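Side-chain contacts in Esterase/lipase-like protein (PDB 6A6O), which acts as a bifunctional hydrolase that cleaves both acetyl esters and beta-1,4-xylosides: residues N91-V94 and P100-L103; G63-R68 and G135-S140; L256-D261 and K266-L271; P213-H218 and E273-S278; V113-K118 and D154-R159. All blocks are in the same frame, centred on the assembly; numbering follows the deposited sequence.

Contact 1 of 5, residues N91-V94 and P100-L103; sequences NYRV and PAPL
Y92 and R93 meet A101 and P102 in a buried packing contact, part apolar and part guanidinium on methyl, within an alpha/beta-hydrolase fold, where the chain leaves strand 86-91 and enters helix 101-115. The helix belongs to the crossover leading on to the parallel strand 127-132, so the contact packs the strand's exit loop on the crossover helix's first turn. Y92 has CG between its backbone N and carbonyl carbon (chi1 55°), which turns the ring toward the helix; its CD1 lies 4.1 Å from P102 CB, the two side chains meeting at a slant. Beyond the contact the phenol bonds to P61 O, while the ring also packs on L138 of helix 134-142. The R93 chain bends at chi3 (-78°) and lays the guanidinium flat against A101, whose CB stands over the centre of one face, 3.8 Å from R93 CZ. The charge is met elsewhere, by a salt bridge from NH2 to D105 OD1 one turn further along the helix, and NH1 bonds to P31 O. Less favourably placed is R93 O, which is buried here and has no hydrogen-bonding partner in the model; a ring carbon, P102 CG, lies 3.4 Å from it.

Contact 2 of 5, residues G63-R68 and G135-S140; sequences GGYTHR and GGHLAS
The rings of Y65 and H137 meet at their edges and do not stack, with planes at 84° and centroids 5.8 Å apart. At the phenol's edge, near its plane, lies H137 ND1; at the imidazole's edge, likewise near its plane, lies the tyrosine OH. Y65 OH and H137 ND1 form a 2.8 Å hydrogen bond. Elsewhere the Y65 side chain touches P102 and, on helix 182-189, A187 and L188. H67, in the same loop, has G63 CA over one face and T66 OG1 at its edge. The loop follows strand 54-60 and is rich in glycine, as is the oxyanion-hole loop of many alpha/beta-hydrolases; helix 134-142 begins at a probable nucleophile elbow. Within the loop, G63 O accepts from T66 N and, at 3.3 Å, from H67 N, both on the same face of its plane, and a side chain at G63 would run into H67 O. H137 has CG anti to its own N (chi1 -175°), which sends the imidazole out to the tyrosine, while L138 CB sits 3.7 Å from Y65 OH. H137 NE2 bonds to L201 O. Because that oxygen can only accept, NE2 must carry a hydrogen, and with both nitrogens engaged the buried imidazole is fixed in its rotation.

Contact 3 of 5, residues L256-D261 and K266-L271; sequences LGLASD and KEWTKL
K266 comes first, its aliphatic chain running past S260, with K266 CD 3.4 Å from S260 O, before its end turns away. Its carbonyl oxygen takes a hydrogen bond from a water that also serves L258 and T269. W268 follows and makes the direct polar bond of the contact. With CG between its backbone N and carbonyl carbon (chi1 85°), the indole reaches the loop so that NE1 donates to G257 O at 2.9 Å. The donor lies in the carbonyl plane on a lone pair, yet the N-H...O angle is only 140° and the oxygen stands 20° out of the indole plane. G257 belongs to a type II' beta turn, L256 to A259, closed by A259 N to L256 O. This turn lies in the loop after strand 244-249, the region that bears the catalytic histidine in alpha/beta-hydrolases, and the tryptophan lies in the first turn of helix 268-278. The indole is stacked on W217 and meets W79 edge-to-face. Putting a leucine here would remove the N-H and the flat surface, and would probably leave G257 O without this donor and W217 without its stacking partner. T269 comes next, its CG2 over the centre of the indole face and 3.7 Å from L258 CD2. Its OG1 donates to the shared water at 2.7 Å, and that water in turn donates to L258 O, also at 2.7 Å.

Contact 4 of 5, residues P213-H218 and E273-S278; sequences PTFLWH and EKWFES
P213 meets W275 just before the strand, its CB 4.0 Å from CZ2 of the indole and its carbonyl oxygen at the ring's edge, near the plane and 3.7 Å from CH2. T214 contributes backbone instead: its carbonyl carbon is 3.5 Å from W275 CZ2, while its side chain turns to the sheet's other side and packs on F233 and L237 of helix 228-239. This is the layered design of the alpha/beta-hydrolase, with strand 214-219 inside the parallel part of the mixed sheet and helix 268-278 over the face from which F215 projects, W275 reaching down from the helix. F215 makes a CH-pi contact, its CB 3.5 Å from the centroid of the six-membered ring of W275 and just 8° off its normal. Both aromatic residues hold CG anti to the backbone N (chi1 175° and 174°), and the two side chains run alongside each other, pointing opposite ways, with F215 CD2 3.7 Å from W275 CB. With an alanine at W275, F215 CB would lose the ring it rests on, and a gap is likely to open between helix and strand. The indole also touches V168 and E245 on the neighbouring strands.

Contact 5 of 5, residues V113-K118 and D154-R159; sequences VRYFSK and DDPVER
The backbone N of V157, whose side chain packs on Y115, donates to D155 OD1 at 3.0 Å with an N-H...O angle of 146°. The carboxylate oxygen is met from above its plane, and the bond closes an Asx turn. The turn opens a run, 156-159, with helical backbone angles but without regular helix bonding, and presents P156 and V157 together to the tyrosine. What crosses to Y115 is apolar. V157 CG2 lies over one face of the phenol, 4.0 Å from the ring centroid and 28° off the normal, a CH-pi contact in which Y115 CD2 is the nearest ring atom at 3.6 Å. P156 comes in obliquely beside it, with P156 CB 3.6 Å from Y115 CE1 and 3.7 Å from Y115 OH. Y115 reaches them because CG is anti to its backbone N (chi1 177°), directing the ring out from the last turn of its helix; its CD2 lies over the centre of the F116 ring. R159 covers P156 elsewhere, P156 CA lying over one face of its guanidinium. Charges frame the patch: R108 bridges to both D155 and E158, and R114 pairs with D165. The contact thus joins the C-terminal end of helix 101-115 to the long loop between helix 134-142 and strand 167-170, while V113 packs inward on strands 54-60 and 127-132.

How the contacts relate
Burial sorts the five contacts. Contacts 1, 2 and 4 are buried, whereas contacts 3 and 5 are partly so and lie farther from the chain's centre. Contacts 1 and 2 adjoin, R68 of contact 2 reaching N91 of contact 1 in a probable hydrogen bond and L138 packing on Y92. Contacts 3 and 4 share helix 268-278, and the ring of W217 stacks on W268 and so joins them. Helix 101-115 serves contact 1 at its beginning and contact 5 at its end, their centres about 19 Å apart. Polar bonds link the segments directly in contacts 2 and 3; contacts 4 and 5 use apolar and CH-pi packing, and contact 1 apolar packing with a guanidinium laid on a methyl.

Contact 1 of 5, residues N91-V94 and P100-L103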
# COMPACT_ATOMS: atom_id res chain seq x y z
N ASN A 91 -6.57 1.08 7.27
CA ASN A 91 -7.32 2.32 7.40
C ASN A 91 -6.39 3.34 8.05
O ASN A 91 -6.36 3.51 9.27
CB ASN A 91 -8.61 2.10 8.18
CG ASN A 91 -9.67 1.44 7.32
OD1 ASN A 91 -9.87 1.84 6.17
ND2 ASN A 91 -10.34 0.43 7.86
N TYR A 92 -5.61 4.00 7.21
CA TYR A 92 -4.64 4.99 7.63
C TYR A 92 -5.30 6.36 7.79
O TYR A 92 -6.38 6.63 7.25
CB TYR A 92 -3.52 5.08 6.59
CG TYR A 92 -4.00 5.35 5.18
CD1 TYR A 92 -4.14 6.66 4.70
CD2 TYR A 92 -4.30 4.30 4.31
CE1 TYR A 92 -4.57 6.92 3.39
CE2 TYR A 92 -4.71 4.56 2.99
CZ TYR A 92 -4.86 5.87 2.55
OH TYR A 92 -5.29 6.14 1.26
N ARG A 93 -4.61 7.24 8.50
CA ARG A 93 -5.15 8.57 8.77
C ARG A 93 -5.20 9.41 7.49
O ARG A 93 -4.35 9.30 6.60
CB ARG A 93 -4.30 9.28 9.81
CG ARG A 93 -4.66 8.89 11.24
CD ARG A 93 -3.70 9.48 12.25
NE ARG A 93 -2.44 8.75 12.32
CZ ARG A 93 -1.43 9.10 13.10
NH1 ARG A 93 -1.53 10.19 13.87
NH2 ARG A 93 -0.32 8.38 13.12
N VAL A 94 -6.22 10.28 7.43
CA VAL A 94 -6.44 11.18 6.31
C VAL A 94 -6.73 12.58 6.86
O VAL A 94 -6.70 12.81 8.06
CB VAL A 94 -7.59 10.70 5.40
CG1 VAL A 94 -7.21 9.39 4.72
CG2 VAL A 94 -8.89 10.54 6.19
N PRO A 100 3.64 13.59 8.30
CA PRO A 100 3.86 12.20 7.92
C PRO A 100 2.93 11.18 8.55
O PRO A 100 3.30 10.00 8.55
CB PRO A 100 5.29 11.95 8.40
CG PRO A 100 5.37 12.77 9.65
CD PRO A 100 4.52 13.99 9.42
N ALA A 101 1.78 11.61 9.06
CA ALA A 101 0.90 10.66 9.76
C ALA A 101 0.54 9.45 8.90
O ALA A 101 0.67 8.31 9.39
CB ALA A 101 -0.35 11.38 10.26
N PRO A 102 0.07 9.59 7.65
CA PRO A 102 -0.28 8.37 6.90
C PRO A 102 0.90 7.44 6.72
O PRO A 102 0.74 6.22 6.83
CB PRO A 102 -0.80 8.91 5.56
CG PRO A 102 -1.24 10.31 5.87
CD PRO A 102 -0.24 10.80 6.88
N LEU A 103 2.10 7.98 6.46
CA LEU A 103 3.26 7.12 6.26
C LEU A 103 3.65 6.42 7.56
O LEU A 103 4.07 5.25 7.54
CB LEU A 103 4.44 7.93 5.71
CG LEU A 103 5.74 7.18 5.44
CD1 LEU A 103 5.50 5.97 4.54
CD2 LEU A 103 6.81 8.11 4.83

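Contact 2 of 5, residues G63-R68 and G135-S140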
# COMPACT_ATOMS: atom_id res chain seq x y z
N GLY A 63 -8.32 7.51 -2.30
CA GLY A 63 -9.19 8.53 -1.74
C GLY A 63 -8.55 9.89 -1.52
O GLY A 63 -9.04 10.69 -0.71
N GLY A 64 -7.46 10.17 -2.24
CA GLY A 64 -6.88 11.51 -2.26
C GLY A 64 -6.40 12.04 -0.93
O GLY A 64 -6.25 13.25 -0.78
N TYR A 65 -6.15 11.16 0.04
CA TYR A 65 -5.77 11.53 1.41
C TYR A 65 -6.87 12.33 2.11
O TYR A 65 -6.59 13.06 3.07
CB TYR A 65 -4.44 12.28 1.45
CG TYR A 65 -3.24 11.39 1.17
CD1 TYR A 65 -2.90 10.36 2.03
CD2 TYR A 65 -2.46 11.59 0.03
CE1 TYR A 65 -1.80 9.54 1.78
CE2 TYR A 65 -1.37 10.78 -0.23
CZ TYR A 65 -1.03 9.77 0.64
OH TYR A 65 0.07 8.96 0.37
N THR A 66 -8.12 12.22 1.66
CA THR A 66 -9.25 12.81 2.37
C THR A 66 -10.24 11.77 2.86
O THR A 66 -11.07 12.09 3.72
CB THR A 66 -9.99 13.82 1.49
OG1 THR A 66 -10.52 13.17 0.33
CG2 THR A 66 -9.07 14.95 1.05
N HIS A 67 -10.20 10.56 2.33
CA HIS A 67 -11.08 9.48 2.73
C HIS A 67 -10.44 8.20 2.23
O HIS A 67 -9.36 8.21 1.64
CB HIS A 67 -12.49 9.67 2.16
CG HIS A 67 -12.54 9.67 0.66
ND1 HIS A 67 -12.04 10.71 -0.10
CD2 HIS A 67 -12.98 8.74 -0.22
CE1 HIS A 67 -12.19 10.43 -1.38
NE2 HIS A 67 -12.76 9.24 -1.48
N ARG A 68 -11.12 7.08 2.47
CA ARG A 68 -10.62 5.79 2.01
C ARG A 68 -11.74 5.08 1.27
O ARG A 68 -12.80 4.83 1.84
CB ARG A 68 -10.08 4.96 3.18
CG ARG A 68 -8.79 5.57 3.77
CD ARG A 68 -8.35 4.86 5.03
NE ARG A 68 -9.49 4.65 5.92
CZ ARG A 68 -9.91 5.53 6.82
NH1 ARG A 68 -9.25 6.67 7.00
NH2 ARG A 68 -10.98 5.27 7.56
N GLY A 135 -3.57 5.69 -2.14
CA GLY A 135 -3.07 4.51 -1.45
C GLY A 135 -1.87 3.89 -2.14
O GLY A 135 -1.00 3.31 -1.49
N GLY A 136 -1.81 3.99 -3.47
CA GLY A 136 -0.62 3.55 -4.18
C GLY A 136 0.56 4.46 -3.93
O GLY A 136 1.71 4.01 -3.87
N HIS A 137 0.30 5.76 -3.80
CA HIS A 137 1.35 6.66 -3.32
C HIS A 137 1.90 6.16 -1.98
O HIS A 137 3.11 5.97 -1.82
CB HIS A 137 0.80 8.07 -3.18
CG HIS A 137 1.84 9.08 -2.80
ND1 HIS A 137 1.78 9.81 -1.63
CD2 HIS A 137 2.96 9.47 -3.44
CE1 HIS A 137 2.83 10.61 -1.57
NE2 HIS A 137 3.56 10.43 -2.66
N LEU A 138 1.00 5.94 -1.02
CA LEU A 138 1.43 5.48 0.29
C LEU A 138 2.18 4.15 0.21
O LEU A 138 3.20 3.96 0.87
CB LEU A 138 0.21 5.36 1.20
CG LEU A 138 0.46 5.03 2.66
CD1 LEU A 138 1.34 6.11 3.25
CD2 LEU A 138 -0.88 4.95 3.37
N ALA A 139 1.69 3.22 -0.61
CA ALA A 139 2.39 1.95 -0.81
C ALA A 139 3.77 2.16 -1.41
O ALA A 139 4.75 1.52 -1.00
CB ALA A 139 1.56 1.04 -1.73
N SER A 140 3.88 3.06 -2.39
CA SER A 140 5.18 3.31 -3.00
C SER A 140 6.13 3.97 -2.02
O SER A 140 7.35 3.78 -2.12
CB SER A 140 5.03 4.16 -4.27
OG SER A 140 4.74 5.53 -3.97

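Contact 3 of 5, residues L256-D261 and K266-L271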
# COMPACT_ATOMS: atom_id res chain seq x y z
N LEU A 256 -10.92 2.37 -11.13
CA LEU A 256 -11.70 1.19 -11.51
C LEU A 256 -11.57 0.03 -10.53
O LEU A 256 -12.30 -0.95 -10.66
CB LEU A 256 -11.31 0.72 -12.91
CG LEU A 256 -11.84 1.60 -14.04
CD1 LEU A 256 -11.20 1.19 -15.37
CD2 LEU A 256 -13.35 1.49 -14.11
N GLY A 257 -10.65 0.12 -9.58
CA GLY A 257 -10.51 -0.95 -8.60
C GLY A 257 -10.15 -2.25 -9.27
O GLY A 257 -9.26 -2.31 -10.12
N LEU A 258 -10.87 -3.33 -8.92
CA LEU A 258 -10.64 -4.62 -9.57
C LEU A 258 -11.15 -4.64 -11.01
O LEU A 258 -10.85 -5.60 -11.73
CB LEU A 258 -11.32 -5.74 -8.77
CG LEU A 258 -10.82 -5.94 -7.35
CD1 LEU A 258 -11.78 -6.86 -6.59
CD2 LEU A 258 -9.41 -6.54 -7.38
N ALA A 259 -11.91 -3.63 -11.42
CA ALA A 259 -12.32 -3.44 -12.82
C ALA A 259 -13.06 -4.66 -13.38
O ALA A 259 -12.97 -4.97 -14.57
CB ALA A 259 -11.12 -3.09 -13.69
N SER A 260 -13.85 -5.33 -12.52
CA SER A 260 -14.41 -6.63 -12.88
C SER A 260 -15.33 -6.55 -14.10
O SER A 260 -15.45 -7.53 -14.83
CB SER A 260 -15.18 -7.21 -11.69
OG SER A 260 -14.40 -7.16 -10.49
N ASP A 261 -15.97 -5.40 -14.32
CA ASP A 261 -16.92 -5.26 -15.43
C ASP A 261 -16.33 -4.52 -16.62
O ASP A 261 -17.07 -4.20 -17.56
CB ASP A 261 -18.18 -4.55 -14.94
CG ASP A 261 -18.83 -5.25 -13.75
OD1 ASP A 261 -18.96 -6.49 -13.79
OD2 ASP A 261 -19.22 -4.56 -12.78
N LYS A 266 -10.08 -5.55 -16.97
CA LYS A 266 -10.29 -6.53 -15.92
C LYS A 266 -9.28 -7.67 -16.02
O LYS A 266 -9.38 -8.66 -15.30
CB LYS A 266 -11.72 -7.09 -15.99
CG LYS A 266 -12.01 -7.89 -17.25
CD LYS A 266 -13.28 -8.71 -17.10
CE LYS A 266 -14.30 -8.33 -18.16
NZ LYS A 266 -15.14 -9.50 -18.56
N GLU A 267 -8.32 -7.51 -16.92
CA GLU A 267 -7.29 -8.52 -17.12
C GLU A 267 -6.07 -8.24 -16.26
O GLU A 267 -5.06 -8.94 -16.34
CB GLU A 267 -6.89 -8.59 -18.59
CG GLU A 267 -7.93 -9.25 -19.49
CD GLU A 267 -8.41 -10.58 -18.95
OE1 GLU A 267 -7.57 -11.37 -18.47
OE2 GLU A 267 -9.63 -10.83 -18.99
N TRP A 268 -6.15 -7.20 -15.42
CA TRP A 268 -5.03 -6.85 -14.56
C TRP A 268 -4.93 -7.77 -13.35
O TRP A 268 -3.83 -8.11 -12.90
CB TRP A 268 -5.11 -5.38 -14.14
CG TRP A 268 -5.96 -5.02 -12.93
CD1 TRP A 268 -7.20 -4.42 -12.95
CD2 TRP A 268 -5.60 -5.16 -11.55
NE1 TRP A 268 -7.63 -4.20 -11.66
CE2 TRP A 268 -6.67 -4.64 -10.78
CE3 TRP A 268 -4.47 -5.66 -10.88
CZ2 TRP A 268 -6.66 -4.62 -9.38
CZ3 TRP A 268 -4.47 -5.65 -9.47
CH2 TRP A 268 -5.55 -5.13 -8.75
N THR A 269 -6.08 -8.21 -12.80
CA THR A 269 -6.02 -9.09 -11.64
C THR A 269 -5.48 -10.47 -12.00
O THR A 269 -4.82 -11.11 -11.17
CB THR A 269 -7.39 -9.24 -10.98
OG1 THR A 269 -8.34 -9.73 -11.94
CG2 THR A 269 -7.86 -7.90 -10.42
N LYS A 270 -5.77 -10.96 -13.21
CA LYS A 270 -5.22 -12.24 -13.61
C LYS A 270 -3.72 -12.13 -13.87
O LYS A 270 -2.95 -13.01 -13.49
CB LYS A 270 -5.96 -12.77 -14.84
CG LYS A 270 -5.43 -14.10 -15.34
CD LYS A 270 -5.52 -15.19 -14.27
CE LYS A 270 -6.96 -15.51 -13.89
NZ LYS A 270 -7.01 -16.66 -12.93
N LEU A 271 -3.29 -11.01 -14.47
CA LEU A 271 -1.86 -10.79 -14.65
C LEU A 271 -1.17 -10.64 -13.29
O LEU A 271 -0.05 -11.14 -13.11
CB LEU A 271 -1.64 -9.56 -15.52
CG LEU A 271 -2.12 -9.68 -16.99
CD1 LEU A 271 -2.32 -8.31 -17.64
CD2 LEU A 271 -1.14 -10.51 -17.80
O HOH W 1 -10.40 -8.12 -12.60

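Contact 4 of 5, residues P213-H218 and E273-S278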
# COMPACT_ATOMS: atom_id res chain seq x y z
N PRO A 213 10.41 -6.18 -5.53
CA PRO A 213 9.73 -6.35 -6.83
C PRO A 213 8.36 -5.69 -6.82
O PRO A 213 7.62 -5.78 -5.85
CB PRO A 213 9.61 -7.87 -6.97
CG PRO A 213 10.64 -8.44 -6.05
CD PRO A 213 10.83 -7.47 -4.94
N THR A 214 8.03 -5.04 -7.94
CA THR A 214 6.86 -4.18 -8.04
C THR A 214 6.06 -4.54 -9.29
O THR A 214 6.63 -4.88 -10.33
CB THR A 214 7.28 -2.69 -8.08
OG1 THR A 214 7.96 -2.36 -6.87
CG2 THR A 214 6.06 -1.74 -8.23
N PHE A 215 4.73 -4.51 -9.16
CA PHE A 215 3.77 -4.68 -10.24
C PHE A 215 2.97 -3.39 -10.32
O PHE A 215 2.46 -2.94 -9.29
CB PHE A 215 2.86 -5.89 -9.94
CG PHE A 215 1.73 -6.13 -10.93
CD1 PHE A 215 0.60 -5.30 -10.96
CD2 PHE A 215 1.77 -7.24 -11.78
CE1 PHE A 215 -0.44 -5.55 -11.86
CE2 PHE A 215 0.72 -7.50 -12.67
CZ PHE A 215 -0.38 -6.67 -12.71
N LEU A 216 2.87 -2.80 -11.50
CA LEU A 216 2.08 -1.58 -11.69
C LEU A 216 1.06 -1.76 -12.79
O LEU A 216 1.32 -2.45 -13.78
CB LEU A 216 2.94 -0.36 -12.08
CG LEU A 216 4.15 0.01 -11.24
CD1 LEU A 216 5.40 -0.69 -11.80
CD2 LEU A 216 4.35 1.53 -11.22
N TRP A 217 -0.10 -1.12 -12.63
CA TRP A 217 -1.01 -0.99 -13.77
C TRP A 217 -1.70 0.37 -13.74
O TRP A 217 -1.79 1.03 -12.70
CB TRP A 217 -2.02 -2.16 -13.82
CG TRP A 217 -3.16 -2.08 -12.84
CD1 TRP A 217 -3.18 -2.57 -11.57
CD2 TRP A 217 -4.45 -1.50 -13.07
NE1 TRP A 217 -4.41 -2.33 -10.98
CE2 TRP A 217 -5.21 -1.68 -11.88
CE3 TRP A 217 -5.04 -0.86 -14.16
CZ2 TRP A 217 -6.53 -1.22 -11.76
CZ3 TRP A 217 -6.35 -0.41 -14.04
CH2 TRP A 217 -7.08 -0.59 -12.84
N HIS A 218 -2.18 0.78 -14.91
CA HIS A 218 -2.69 2.14 -15.13
C HIS A 218 -3.48 2.14 -16.44
O HIS A 218 -3.27 1.29 -17.30
CB HIS A 218 -1.54 3.15 -15.22
CG HIS A 218 -1.80 4.46 -14.53
ND1 HIS A 218 -0.96 4.95 -13.55
CD2 HIS A 218 -2.74 5.42 -14.74
CE1 HIS A 218 -1.41 6.12 -13.13
NE2 HIS A 218 -2.48 6.44 -13.85
N GLU A 273 -2.13 -12.00 -10.39
CA GLU A 273 -2.07 -13.35 -9.84
C GLU A 273 -0.88 -14.12 -10.40
O GLU A 273 -0.14 -14.77 -9.65
CB GLU A 273 -3.37 -14.09 -10.13
CG GLU A 273 -3.38 -15.53 -9.64
CD GLU A 273 -4.55 -16.33 -10.20
OE1 GLU A 273 -5.52 -15.72 -10.70
OE2 GLU A 273 -4.50 -17.57 -10.13
N LYS A 274 -0.69 -14.08 -11.72
CA LYS A 274 0.44 -14.78 -12.32
C LYS A 274 1.78 -14.17 -11.93
O LYS A 274 2.77 -14.89 -11.78
CB LYS A 274 0.29 -14.82 -13.85
CG LYS A 274 -0.87 -15.69 -14.33
CD LYS A 274 -0.83 -17.06 -13.65
CE LYS A 274 -1.95 -17.99 -14.14
NZ LYS A 274 -2.03 -19.24 -13.32
N TRP A 275 1.83 -12.85 -11.73
CA TRP A 275 3.07 -12.23 -11.26
C TRP A 275 3.41 -12.66 -9.84
O TRP A 275 4.57 -12.96 -9.53
CB TRP A 275 2.95 -10.70 -11.37
CG TRP A 275 4.11 -9.91 -10.79
CD1 TRP A 275 5.32 -9.68 -11.39
CD2 TRP A 275 4.15 -9.25 -9.53
NE1 TRP A 275 6.11 -8.91 -10.57
CE2 TRP A 275 5.42 -8.64 -9.42
CE3 TRP A 275 3.24 -9.12 -8.47
CZ2 TRP A 275 5.80 -7.88 -8.31
CZ3 TRP A 275 3.64 -8.37 -7.34
CH2 TRP A 275 4.90 -7.77 -7.27
N PHE A 276 2.41 -12.67 -8.95
CA PHE A 276 2.59 -13.24 -7.62
C PHE A 276 3.19 -14.64 -7.70
O PHE A 276 4.10 -14.99 -6.93
CB PHE A 276 1.24 -13.33 -6.90
CG PHE A 276 0.75 -12.03 -6.31
CD1 PHE A 276 1.61 -11.12 -5.70
CD2 PHE A 276 -0.61 -11.75 -6.31
CE1 PHE A 276 1.12 -9.94 -5.13
CE2 PHE A 276 -1.10 -10.59 -5.74
CZ PHE A 276 -0.23 -9.68 -5.15
N GLU A 277 2.67 -15.46 -8.61
CA GLU A 277 3.25 -16.79 -8.80
C GLU A 277 4.68 -16.69 -9.32
O GLU A 277 5.57 -17.40 -8.84
CB GLU A 277 2.37 -17.60 -9.74
CG GLU A 277 2.87 -18.98 -10.07
CD GLU A 277 2.08 -19.60 -11.21
OE1 GLU A 277 0.97 -20.11 -10.95
OE2 GLU A 277 2.54 -19.53 -12.36
N SER A 278 4.93 -15.78 -10.27
CA SER A 278 6.25 -15.68 -10.87
C SER A 278 7.32 -15.30 -9.85
O SER A 278 8.46 -15.74 -9.97
CB SER A 278 6.24 -14.65 -12.01
OG SER A 278 6.47 -13.35 -11.48

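Contact 5 of 5, residues V113-K118 and D154-R159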
# COMPACT_ATOMS: atom_id res chain seq x y z
N VAL A 113 2.04 -6.50 11.39
CA VAL A 113 1.70 -7.78 10.78
C VAL A 113 2.90 -8.72 10.82
O VAL A 113 2.76 -9.92 11.09
CB VAL A 113 1.19 -7.56 9.34
CG1 VAL A 113 0.97 -8.91 8.65
CG2 VAL A 113 -0.10 -6.74 9.35
N ARG A 114 4.10 -8.19 10.57
CA ARG A 114 5.28 -9.05 10.61
C ARG A 114 5.54 -9.53 12.03
O ARG A 114 5.91 -10.70 12.24
CB ARG A 114 6.49 -8.29 10.07
CG ARG A 114 7.72 -9.15 9.90
CD ARG A 114 8.74 -8.46 9.00
NE ARG A 114 8.48 -8.74 7.59
CZ ARG A 114 8.48 -7.81 6.62
NH1 ARG A 114 8.73 -6.54 6.91
NH2 ARG A 114 8.24 -8.17 5.38
N TYR A 115 5.34 -8.66 13.02
CA TYR A 115 5.57 -9.04 14.41
C TYR A 115 4.63 -10.16 14.84
O TYR A 115 5.05 -11.10 15.52
CB TYR A 115 5.39 -7.83 15.32
CG TYR A 115 5.54 -8.16 16.79
CD1 TYR A 115 6.80 -8.42 17.33
CD2 TYR A 115 4.43 -8.24 17.63
CE1 TYR A 115 6.95 -8.73 18.69
CE2 TYR A 115 4.57 -8.55 18.99
CZ TYR A 115 5.83 -8.80 19.50
OH TYR A 115 5.99 -9.11 20.84
N PHE A 116 3.36 -10.07 14.45
CA PHE A 116 2.36 -11.06 14.79
C PHE A 116 2.20 -12.15 13.73
O PHE A 116 1.18 -12.83 13.71
CB PHE A 116 1.01 -10.37 15.03
CG PHE A 116 0.93 -9.66 16.34
CD1 PHE A 116 0.93 -10.37 17.53
CD2 PHE A 116 0.82 -8.27 16.39
CE1 PHE A 116 0.84 -9.71 18.74
CE2 PHE A 116 0.74 -7.61 17.60
CZ PHE A 116 0.75 -8.33 18.77
N SER A 117 3.19 -12.32 12.85
CA SER A 117 3.02 -13.22 11.71
C SER A 117 2.81 -14.66 12.16
O SER A 117 1.98 -15.38 11.59
CB SER A 117 4.23 -13.13 10.77
OG SER A 117 5.46 -13.42 11.43
N LYS A 118 3.55 -15.11 13.18
CA LYS A 118 3.36 -16.49 13.64
C LYS A 118 1.94 -16.69 14.18
O LYS A 118 1.29 -17.69 13.87
CB LYS A 118 4.40 -16.84 14.71
CG LYS A 118 4.40 -18.31 15.10
CD LYS A 118 5.70 -18.69 15.79
CE LYS A 118 5.51 -19.92 16.67
NZ LYS A 118 6.42 -19.89 17.85
N ASP A 154 12.06 -0.24 23.03
CA ASP A 154 11.28 -0.83 24.11
C ASP A 154 10.01 -1.50 23.59
O ASP A 154 9.50 -2.43 24.24
CB ASP A 154 10.91 0.24 25.14
CG ASP A 154 12.08 0.64 26.02
OD1 ASP A 154 13.00 -0.20 26.20
OD2 ASP A 154 12.09 1.78 26.53
N ASP A 155 9.49 -1.04 22.45
CA ASP A 155 8.35 -1.67 21.79
C ASP A 155 8.89 -2.77 20.88
O ASP A 155 9.59 -2.46 19.90
CB ASP A 155 7.58 -0.64 20.98
CG ASP A 155 6.25 -1.17 20.45
OD1 ASP A 155 6.06 -2.40 20.36
OD2 ASP A 155 5.38 -0.33 20.13
N PRO A 156 8.58 -4.05 21.14
CA PRO A 156 9.10 -5.11 20.27
C PRO A 156 8.65 -4.96 18.82
O PRO A 156 9.37 -5.39 17.91
CB PRO A 156 8.53 -6.39 20.90
CG PRO A 156 8.16 -6.00 22.31
CD PRO A 156 7.75 -4.57 22.24
N VAL A 157 7.48 -4.38 18.59
CA VAL A 157 7.01 -4.18 17.21
C VAL A 157 7.96 -3.26 16.46
O VAL A 157 8.23 -3.45 15.27
CB VAL A 157 5.57 -3.64 17.21
CG1 VAL A 157 5.13 -3.31 15.77
CG2 VAL A 157 4.62 -4.65 17.81
N GLU A 158 8.50 -2.25 17.14
CA GLU A 158 9.41 -1.31 16.49
C GLU A 158 10.75 -1.92 16.13
O GLU A 158 11.50 -1.33 15.34
CB GLU A 158 9.59 -0.08 17.38
CG GLU A 158 8.35 0.78 17.48
CD GLU A 158 7.98 1.44 16.15
OE1 GLU A 158 8.90 1.85 15.42
OE2 GLU A 158 6.77 1.55 15.85
N ARG A 159 11.07 -3.10 16.66
CA ARG A 159 12.31 -3.77 16.30
C ARG A 159 12.22 -4.47 14.95
O ARG A 159 13.23 -4.95 14.45
CB ARG A 159 12.70 -4.79 17.38
CG ARG A 159 12.77 -4.17 18.77
CD ARG A 159 12.85 -5.21 19.88
NE ARG A 159 12.57 -4.61 21.18
CZ ARG A 159 12.18 -5.29 22.26
NH1 ARG A 159 12.03 -6.60 22.19
NH2 ARG A 159 11.95 -4.65 23.40